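PDB 4CDB: listeriolysin O from Listeria monocytogenes, which binds cholesterol-containing host membranes, changes conformation, inserts and assembles into an oligomeric pore that lyses the cell. Local coordinates for residues A[162-174]-A[206-218]. Sequence-based numbering, arbitrary orientation.
Sequences VSAKIDYDDEMAY and MQEEVISFKQIYY. With NA (sodium ion), chain F; NA (sodium ion), chain Q; NA (sodium ion), chain K.
The rings of Tyr168 and Phe213 meet at their edges, CD1 of Tyr168 lying 3.7 Å from CD1 of Phe213, each near the plane of the other ring. Further along its ring, Tyr168 CE1 touches Ile211 CG2 at 3.5 Å. The Tyr217 ring has Gln215 O over one face, offset toward the rim, and Ala164 CB at its edge. Tyr168 OH donates to Asp170 OD2 from above the carboxylate plane. Glu209, extended, grips a sodium ion with both carboxylate oxygens, OE1 at 2.6 Å, and Asp282 binds the same ion. Met172 bends back so that its SD rests on Glu209 CB at 3.7 Å. On the sheet face that carries Asp167, Asp169 and Lys214, CB of Asp167 packs on CB of Lys214 at 3.6 Å. Two waters link Lys214 NZ to Asp167, one through O and one through OD2; Gln78 also holds NZ. Asp169 OD1 binds a second sodium ion, with Asp170 also at that site, and Glu171 OE1 a third, shared with Gln178 and Tyr368. Nine backbone hydrogen bonds join the two segments. This is an antiparallel strand pair in the large sheet of a cholesterol-dependent cytolysin, and its mainly helical connection includes segments that probably become transmembrane strands in the pore.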
ATOM      1  N   VAL A 162     -17.584 -11.830  18.753  1.00 87.54           N
ATOM      2  CA  VAL A 162     -17.948 -11.465  17.391  1.00 84.31           C
ATOM      3  C   VAL A 162     -16.792 -10.728  16.728  1.00 75.61           C
ATOM      4  O   VAL A 162     -16.473  -9.596  17.092  1.00 73.03           O
ATOM      5  CB  VAL A 162     -19.218 -10.599  17.348  1.00 87.67           C
ATOM      6  CG1 VAL A 162     -20.435 -11.461  17.044  1.00 91.38           C
ATOM      7  CG2 VAL A 162     -19.390  -9.839  18.658  1.00 89.32           C
ATOM      8  N   SER A 163     -16.160 -11.385  15.760  1.00 71.47           N
ATOM      9  CA  SER A 163     -15.001 -10.818  15.081  1.00 73.73           C
ATOM     10  C   SER A 163     -15.355  -9.528  14.351  1.00 66.06           C
ATOM     11  O   SER A 163     -16.451  -9.386  13.807  1.00 65.11           O
ATOM     12  CB  SER A 163     -14.398 -11.829  14.103  1.00 81.43           C
ATOM     13  OG  SER A 163     -15.332 -12.187  13.099  1.00 86.57           O
ATOM     14  N   ALA A 164     -14.420  -8.586  14.356  1.00 57.12           N
ATOM     15  CA  ALA A 164     -14.612  -7.317  13.673  1.00 55.69           C
ATOM     16  C   ALA A 164     -14.614  -7.529  12.167  1.00 55.14           C
ATOM     17  O   ALA A 164     -14.028  -8.487  11.669  1.00 55.38           O
ATOM     18  CB  ALA A 164     -13.518  -6.340  14.066  1.00 54.35           C
ATOM     19  N   LYS A 165     -15.286  -6.637  11.448  1.00 51.34           N
ATOM     20  CA  LYS A 165     -15.240  -6.646   9.993  1.00 49.89           C
ATOM     21  C   LYS A 165     -13.898  -6.081   9.532  1.00 50.25           C
ATOM     22  O   LYS A 165     -13.523  -4.972   9.911  1.00 52.26           O
ATOM     23  CB  LYS A 165     -16.390  -5.815   9.419  1.00 50.03           C
ATOM     24  CG  LYS A 165     -16.298  -5.579   7.921  1.00 57.17           C
ATOM     25  CD  LYS A 165     -17.410  -4.663   7.433  1.00 64.08           C
ATOM     26  CE  LYS A 165     -17.234  -4.325   5.960  1.00 67.52           C
ATOM     27  NZ  LYS A 165     -18.313  -3.428   5.460  1.00 70.05           N
ATOM     28  N   ILE A 166     -13.168  -6.846   8.727  1.00 49.24           N
ATOM     29  CA  ILE A 166     -11.844  -6.417   8.274  1.00 47.89           C
ATOM     30  C   ILE A 166     -11.880  -5.693   6.929  1.00 47.45           C
ATOM     31  O   ILE A 166     -12.342  -6.241   5.928  1.00 48.39           O
ATOM     32  CB  ILE A 166     -10.843  -7.596   8.192  1.00 50.89           C
ATOM     33  CG1 ILE A 166     -10.377  -8.010   9.587  1.00 54.87           C
ATOM     34  CG2 ILE A 166      -9.633  -7.214   7.359  1.00 49.87           C
ATOM     35  CD1 ILE A 166     -11.258  -9.033  10.250  1.00 59.57           C
ATOM     36  N   ASP A 167     -11.391  -4.456   6.921  1.00 45.91           N
ATOM     37  CA  ASP A 167     -11.191  -3.708   5.686  1.00 51.84           C
ATOM     38  C   ASP A 167      -9.687  -3.504   5.495  1.00 51.63           C
ATOM     39  O   ASP A 167      -9.050  -2.783   6.263  1.00 51.17           O
ATOM     40  CB  ASP A 167     -11.915  -2.362   5.753  1.00 58.73           C
ATOM     41  CG  ASP A 167     -12.154  -1.755   4.385  1.00 71.70           C
ATOM     42  OD1 ASP A 167     -11.417  -2.105   3.440  1.00 74.71           O
ATOM     43  OD2 ASP A 167     -13.079  -0.925   4.257  1.00 76.11           O
ATOM     44  N   TYR A 168      -9.127  -4.144   4.471  1.00 48.18           N
ATOM     45  CA  TYR A 168      -7.676  -4.209   4.292  1.00 47.48           C
ATOM     46  C   TYR A 168      -7.219  -3.641   2.946  1.00 48.30           C
ATOM     47  O   TYR A 168      -7.823  -3.921   1.910  1.00 52.40           O
ATOM     48  CB  TYR A 168      -7.209  -5.660   4.437  1.00 47.36           C
ATOM     49  CG  TYR A 168      -5.721  -5.868   4.285  1.00 50.63           C
ATOM     50  CD1 TYR A 168      -4.866  -5.713   5.366  1.00 53.86           C
ATOM     51  CD2 TYR A 168      -5.171  -6.233   3.062  1.00 54.45           C
ATOM     52  CE1 TYR A 168      -3.506  -5.907   5.236  1.00 58.70           C
ATOM     53  CE2 TYR A 168      -3.810  -6.428   2.920  1.00 57.40           C
ATOM     54  CZ  TYR A 168      -2.983  -6.263   4.011  1.00 58.99           C
ATOM     55  OH  TYR A 168      -1.628  -6.456   3.879  1.00 60.75           O
ATOM     56  N   ASP A 169      -6.145  -2.853   2.972  1.00 44.31           N
ATOM     57  CA  ASP A 169      -5.588  -2.243   1.766  1.00 47.88           C
ATOM     58  C   ASP A 169      -4.068  -2.143   1.859  1.00 42.66           C
ATOM     59  O   ASP A 169      -3.536  -1.687   2.872  1.00 36.32           O
ATOM     60  CB  ASP A 169      -6.177  -0.846   1.553  1.00 56.43           C
ATOM     61  CG  ASP A 169      -7.293  -0.832   0.532  1.00 66.65           C
ATOM     62  OD1 ASP A 169      -7.195  -1.585  -0.459  1.00 69.45           O
ATOM     63  OD2 ASP A 169      -8.266  -0.071   0.719  1.00 69.91           O
ATOM     64  N   ASP A 170      -3.375  -2.566   0.806  1.00 47.87           N
ATOM     65  CA  ASP A 170      -1.915  -2.486   0.765  1.00 50.69           C
ATOM     66  C   ASP A 170      -1.395  -2.031  -0.601  1.00 48.81           C
ATOM     67  O   ASP A 170      -2.033  -2.274  -1.627  1.00 46.98           O
ATOM     68  CB  ASP A 170      -1.275  -3.823   1.161  1.00 58.64           C
ATOM     69  CG  ASP A 170      -1.786  -4.993   0.335  1.00 70.13           C
ATOM     70  OD1 ASP A 170      -2.526  -4.772  -0.647  1.00 72.95           O
ATOM     71  OD2 ASP A 170      -1.436  -6.145   0.667  1.00 75.31           O
ATOM     72  N   GLU A 171      -0.236  -1.375  -0.600  1.00 49.34           N
ATOM     73  CA  GLU A 171       0.380  -0.867  -1.824  1.00 47.30           C
ATOM     74  C   GLU A 171       1.874  -0.645  -1.644  1.00 42.28           C
ATOM     75  O   GLU A 171       2.306  -0.101  -0.626  1.00 40.49           O
ATOM     76  CB  GLU A 171      -0.253   0.463  -2.240  1.00 52.41           C
ATOM     77  CG  GLU A 171      -1.415   0.350  -3.205  1.00 63.27           C
ATOM     78  CD  GLU A 171      -1.002  -0.157  -4.573  1.00 72.02           C
ATOM     79  OE1 GLU A 171       0.149   0.101  -4.988  1.00 76.44           O
ATOM     80  OE2 GLU A 171      -1.836  -0.805  -5.239  1.00 72.89           O
ATOM     81  N   MET A 172       2.659  -1.055  -2.635  1.00 41.85           N
ATOM     82  CA  MET A 172       4.068  -0.693  -2.663  1.00 41.56           C
ATOM     83  C   MET A 172       4.139   0.797  -2.970  1.00 36.69           C
ATOM     84  O   MET A 172       3.606   1.255  -3.981  1.00 41.32           O
ATOM     85  CB  MET A 172       4.825  -1.495  -3.724  1.00 42.89           C
ATOM     86  CG  MET A 172       4.828  -3.004  -3.496  1.00 44.64           C
ATOM     87  SD  MET A 172       5.549  -3.488  -1.912  1.00 56.96           S
ATOM     88  CE  MET A 172       7.185  -2.774  -2.060  1.00 38.75           C
ATOM     89  N   ALA A 173       4.780   1.554  -2.087  1.00 29.81           N
ATOM     90  CA  ALA A 173       4.807   3.012  -2.197  1.00 37.31           C
ATOM     91  C   ALA A 173       5.769   3.523  -3.273  1.00 42.89           C
ATOM     92  O   ALA A 173       6.875   3.004  -3.432  1.00 44.32           O
ATOM     93  CB  ALA A 173       5.143   3.631  -0.848  1.00 34.85           C
ATOM     94  N   TYR A 174       5.340   4.550  -4.001  1.00 38.68           N
ATOM     95  CA  TYR A 174       6.172   5.166  -5.031  1.00 38.25           C
ATOM     96  C   TYR A 174       6.029   6.688  -5.073  1.00 40.51           C
ATOM     97  O   TYR A 174       7.002   7.398  -5.323  1.00 37.84           O
ATOM     98  CB  TYR A 174       5.880   4.558  -6.404  1.00 40.37           C
ATOM     99  CG  TYR A 174       6.271   3.103  -6.503  1.00 44.59           C
ATOM    100  CD1 TYR A 174       7.607   2.724  -6.520  1.00 47.05           C
ATOM    101  CD2 TYR A 174       5.307   2.107  -6.572  1.00 43.13           C
ATOM    102  CE1 TYR A 174       7.973   1.394  -6.605  1.00 45.40           C
ATOM    103  CE2 TYR A 174       5.663   0.773  -6.659  1.00 45.46           C
ATOM    104  CZ  TYR A 174       6.997   0.423  -6.674  1.00 47.47           C
ATOM    105  OH  TYR A 174       7.358  -0.902  -6.761  1.00 49.62           O
ATOM    106  N   MET A 206      15.809   1.670  -1.507  1.00 63.45           N
ATOM    107  CA  MET A 206      14.951   0.894  -0.617  1.00 58.94           C
ATOM    108  C   MET A 206      13.575   0.603  -1.221  1.00 54.81           C
ATOM    109  O   MET A 206      13.181   1.207  -2.219  1.00 54.86           O
ATOM    110  CB  MET A 206      14.787   1.610   0.726  1.00 56.98           C
ATOM    111  CG  MET A 206      14.000   2.906   0.642  1.00 60.22           C
ATOM    112  SD  MET A 206      13.564   3.564   2.262  1.00126.11           S
ATOM    113  CE  MET A 206      15.178   3.658   3.034  1.00 55.51           C
ATOM    114  N   GLN A 207      12.854  -0.333  -0.607  1.00 52.93           N
ATOM    115  CA  GLN A 207      11.491  -0.656  -1.013  1.00 55.21           C
ATOM    116  C   GLN A 207      10.548  -0.536   0.180  1.00 55.54           C
ATOM    117  O   GLN A 207      10.830  -1.064   1.256  1.00 54.51           O
ATOM    118  CB  GLN A 207      11.416  -2.065  -1.603  1.00 55.15           C
ATOM    119  CG  GLN A 207      12.202  -2.246  -2.890  1.00 53.66           C
ATOM    120  CD  GLN A 207      11.887  -3.556  -3.584  1.00 56.44           C
ATOM    121  OE1 GLN A 207      10.815  -3.721  -4.169  1.00 52.89           O
ATOM    122  NE2 GLN A 207      12.821  -4.499  -3.522  1.00 60.58           N
ATOM    123  N   GLU A 208       9.432   0.162  -0.010  1.00 50.49           N
ATOM    124  CA  GLU A 208       8.481   0.374   1.076  1.00 49.31           C
ATOM    125  C   GLU A 208       7.051   0.019   0.684  1.00 47.66           C
ATOM    126  O   GLU A 208       6.640   0.216  -0.458  1.00 44.40           O
ATOM    127  CB  GLU A 208       8.548   1.815   1.589  1.00 50.62           C
ATOM    128  CG  GLU A 208       9.906   2.205   2.153  1.00 58.59           C
ATOM    129  CD  GLU A 208       9.873   3.498   2.947  1.00 64.67           C
ATOM    130  OE1 GLU A 208       9.223   4.462   2.496  1.00 65.15           O
ATOM    131  OE2 GLU A 208      10.508   3.548   4.022  1.00 69.33           O
ATOM    132  N   GLU A 209       6.300  -0.511   1.644  1.00 47.14           N
ATOM    133  CA  GLU A 209       4.887  -0.805   1.437  1.00 45.76           C
ATOM    134  C   GLU A 209       4.042  -0.102   2.494  1.00 43.25           C
ATOM    135  O   GLU A 209       4.430  -0.025   3.662  1.00 41.55           O
ATOM    136  CB  GLU A 209       4.633  -2.312   1.476  1.00 43.57           C
ATOM    137  CG  GLU A 209       3.221  -2.709   1.068  1.00 48.73           C
ATOM    138  CD  GLU A 209       2.935  -4.182   1.294  1.00 58.75           C
ATOM    139  OE1 GLU A 209       3.553  -4.778   2.201  1.00 62.71           O
ATOM    140  OE2 GLU A 209       2.091  -4.741   0.565  1.00 63.83           O
ATOM    141  N   VAL A 210       2.892   0.415   2.073  1.00 38.27           N
ATOM    142  CA  VAL A 210       1.959   1.058   2.991  1.00 39.37           C
ATOM    143  C   VAL A 210       0.703   0.207   3.137  1.00 37.87           C
ATOM    144  O   VAL A 210       0.108  -0.214   2.142  1.00 37.52           O
ATOM    145  CB  VAL A 210       1.594   2.473   2.518  1.00 39.08           C
ATOM    146  CG1 VAL A 210       0.517   3.075   3.406  1.00 41.87           C
ATOM    147  CG2 VAL A 210       2.829   3.351   2.520  1.00 37.36           C
ATOM    148  N   ILE A 211       0.313  -0.050   4.381  1.00 35.90           N
ATOM    149  CA  ILE A 211      -0.831  -0.904   4.670  1.00 35.48           C
ATOM    150  C   ILE A 211      -1.878  -0.174   5.512  1.00 39.10           C
ATOM    151  O   ILE A 211      -1.542   0.502   6.486  1.00 36.65           O
ATOM    152  CB  ILE A 211      -0.390  -2.184   5.414  1.00 38.10           C
ATOM    153  CG1 ILE A 211       0.613  -2.975   4.574  1.00 43.20           C
ATOM    154  CG2 ILE A 211      -1.589  -3.048   5.766  1.00 36.44           C
ATOM    155  CD1 ILE A 211       1.123  -4.220   5.259  1.00 48.10           C
ATOM    156  N   SER A 212      -3.143  -0.307   5.124  1.00 39.06           N
ATOM    157  CA  SER A 212      -4.255   0.207   5.916  1.00 40.29           C
ATOM    158  C   SER A 212      -5.071  -0.969   6.452  1.00 37.38           C
ATOM    159  O   SER A 212      -5.655  -1.730   5.679  1.00 37.77           O
ATOM    160  CB  SER A 212      -5.135   1.126   5.068  1.00 43.69           C
ATOM    161  OG  SER A 212      -6.150   1.729   5.850  1.00 54.03           O
ATOM    162  N   PHE A 213      -5.105  -1.120   7.772  1.00 35.13           N
ATOM    163  CA  PHE A 213      -5.790  -2.249   8.397  1.00 37.77           C
ATOM    164  C   PHE A 213      -6.946  -1.770   9.280  1.00 34.83           C
ATOM    165  O   PHE A 213      -6.731  -1.249  10.375  1.00 36.04           O
ATOM    166  CB  PHE A 213      -4.793  -3.085   9.208  1.00 44.48           C
ATOM    167  CG  PHE A 213      -5.377  -4.346   9.786  1.00 51.43           C
ATOM    168  CD1 PHE A 213      -5.724  -5.408   8.963  1.00 52.93           C
ATOM    169  CD2 PHE A 213      -5.559  -4.477  11.154  1.00 57.08           C
ATOM    170  CE1 PHE A 213      -6.255  -6.574   9.496  1.00 56.04           C
ATOM    171  CE2 PHE A 213      -6.088  -5.641  11.693  1.00 57.30           C
ATOM    172  CZ  PHE A 213      -6.437  -6.689  10.863  1.00 55.81           C
ATOM    173  N   LYS A 214      -8.172  -1.940   8.793  1.00 33.16           N
ATOM    174  CA  LYS A 214      -9.350  -1.511   9.540  1.00 36.88           C
ATOM    175  C   LYS A 214     -10.053  -2.675  10.224  1.00 36.75           C
ATOM    176  O   LYS A 214     -10.343  -3.697   9.598  1.00 40.83           O
ATOM    177  CB  LYS A 214     -10.344  -0.780   8.630  1.00 36.68           C
ATOM    178  CG  LYS A 214      -9.884   0.578   8.118  1.00 41.09           C
ATOM    179  CD  LYS A 214     -11.034   1.320   7.439  1.00 42.95           C
ATOM    180  CE  LYS A 214     -10.598   2.678   6.908  1.00 41.93           C
ATOM    181  NZ  LYS A 214      -9.616   2.553   5.796  1.00 41.24           N
ATOM    182  N   GLN A 215     -10.322  -2.508  11.514  1.00 32.22           N
ATOM    183  CA  GLN A 215     -11.161  -3.437  12.258  1.00 31.51           C
ATOM    184  C   GLN A 215     -12.457  -2.733  12.658  1.00 37.68           C
ATOM    185  O   GLN A 215     -12.488  -1.948  13.607  1.00 36.97           O
ATOM    186  CB  GLN A 215     -10.418  -3.972  13.485  1.00 35.92           C
ATOM    187  CG  GLN A 215      -9.258  -4.898  13.138  1.00 42.44           C
ATOM    188  CD  GLN A 215      -8.301  -5.103  14.295  1.00 51.98           C
ATOM    189  OE1 GLN A 215      -8.048  -4.188  15.075  1.00 56.79           O
ATOM    190  NE2 GLN A 215      -7.763  -6.314  14.411  1.00 56.40           N
ATOM    191  N   ILE A 216     -13.522  -3.006  11.910  1.00 37.04           N
ATOM    192  CA  ILE A 216     -14.798  -2.334  12.122  1.00 31.50           C
ATOM    193  C   ILE A 216     -15.686  -3.130  13.074  1.00 33.61           C
ATOM    194  O   ILE A 216     -16.052  -4.270  12.789  1.00 39.73           O
ATOM    195  CB  ILE A 216     -15.540  -2.118  10.789  1.00 36.88           C
ATOM    196  CG1 ILE A 216     -14.630  -1.403   9.788  1.00 39.71           C
ATOM    197  CG2 ILE A 216     -16.835  -1.343  11.012  1.00 28.83           C
ATOM    198  CD1 ILE A 216     -15.172  -1.374   8.373  1.00 39.73           C
ATOM    199  N   TYR A 217     -16.034  -2.519  14.203  1.00 31.97           N
ATOM    200  CA  TYR A 217     -16.840  -3.181  15.220  1.00 33.48           C
ATOM    201  C   TYR A 217     -18.330  -3.078  14.910  1.00 39.32           C
ATOM    202  O   TYR A 217     -19.093  -4.011  15.168  1.00 35.10           O
ATOM    203  CB  TYR A 217     -16.544  -2.587  16.598  1.00 34.30           C
ATOM    204  CG  TYR A 217     -15.095  -2.700  17.009  1.00 46.23           C
ATOM    205  CD1 TYR A 217     -14.321  -3.780  16.607  1.00 46.12           C
ATOM    206  CD2 TYR A 217     -14.497  -1.722  17.796  1.00 47.24           C
ATOM    207  CE1 TYR A 217     -12.994  -3.888  16.980  1.00 48.20           C
ATOM    208  CE2 TYR A 217     -13.169  -1.822  18.174  1.00 50.67           C
ATOM    209  CZ  TYR A 217     -12.423  -2.906  17.762  1.00 50.71           C
ATOM    210  OH  TYR A 217     -11.102  -3.009  18.134  1.00 54.36           O
ATOM    211  N   TYR A 218     -18.738  -1.938  14.362  1.00 31.84           N
ATOM    212  CA  TYR A 218     -20.133  -1.722  13.998  1.00 33.46           C
ATOM    213  C   TYR A 218     -20.305  -0.537  13.055  1.00 33.45           C
ATOM    214  O   TYR A 218     -19.441   0.341  12.974  1.00 32.15           O
ATOM    215  CB  TYR A 218     -21.003  -1.535  15.246  1.00 32.48           C
ATOM    216  CG  TYR A 218     -20.550  -0.421  16.166  1.00 38.63           C
ATOM    217  CD1 TYR A 218     -21.025   0.874  16.007  1.00 40.38           C
ATOM    218  CD2 TYR A 218     -19.655  -0.667  17.198  1.00 40.01           C
ATOM    219  CE1 TYR A 218     -20.617   1.894  16.846  1.00 42.40           C
ATOM    220  CE2 TYR A 218     -19.241   0.345  18.043  1.00 39.83           C
ATOM    221  CZ  TYR A 218     -19.724   1.623  17.863  1.00 43.26           C
ATOM    222  OH  TYR A 218     -19.313   2.632  18.702  1.00 45.76           O
TER
HETATM  223 NA    NA F1531      -5.151  -2.811  -1.303  1.00 73.60          NA
HETATM  224 NA    NA Q1542       1.932  -6.814   2.469  1.00 84.59          NA
HETATM  225 NA    NA K1536      -0.329   1.285  -7.284  1.00 59.59          NA
HETATM  226  O   HOH W   1      -8.426  -0.259   5.102  1.00 47.04           O
HETATM  227  O   HOH W   2     -11.791   2.035   3.904  1.00 52.71           O
HETATM  228  O   HOH W   3       8.492   1.041  -2.702  1.00 36.81           O
HETATM  229  O   HOH W   4       9.446  -1.553  -4.680  1.00 70.00           O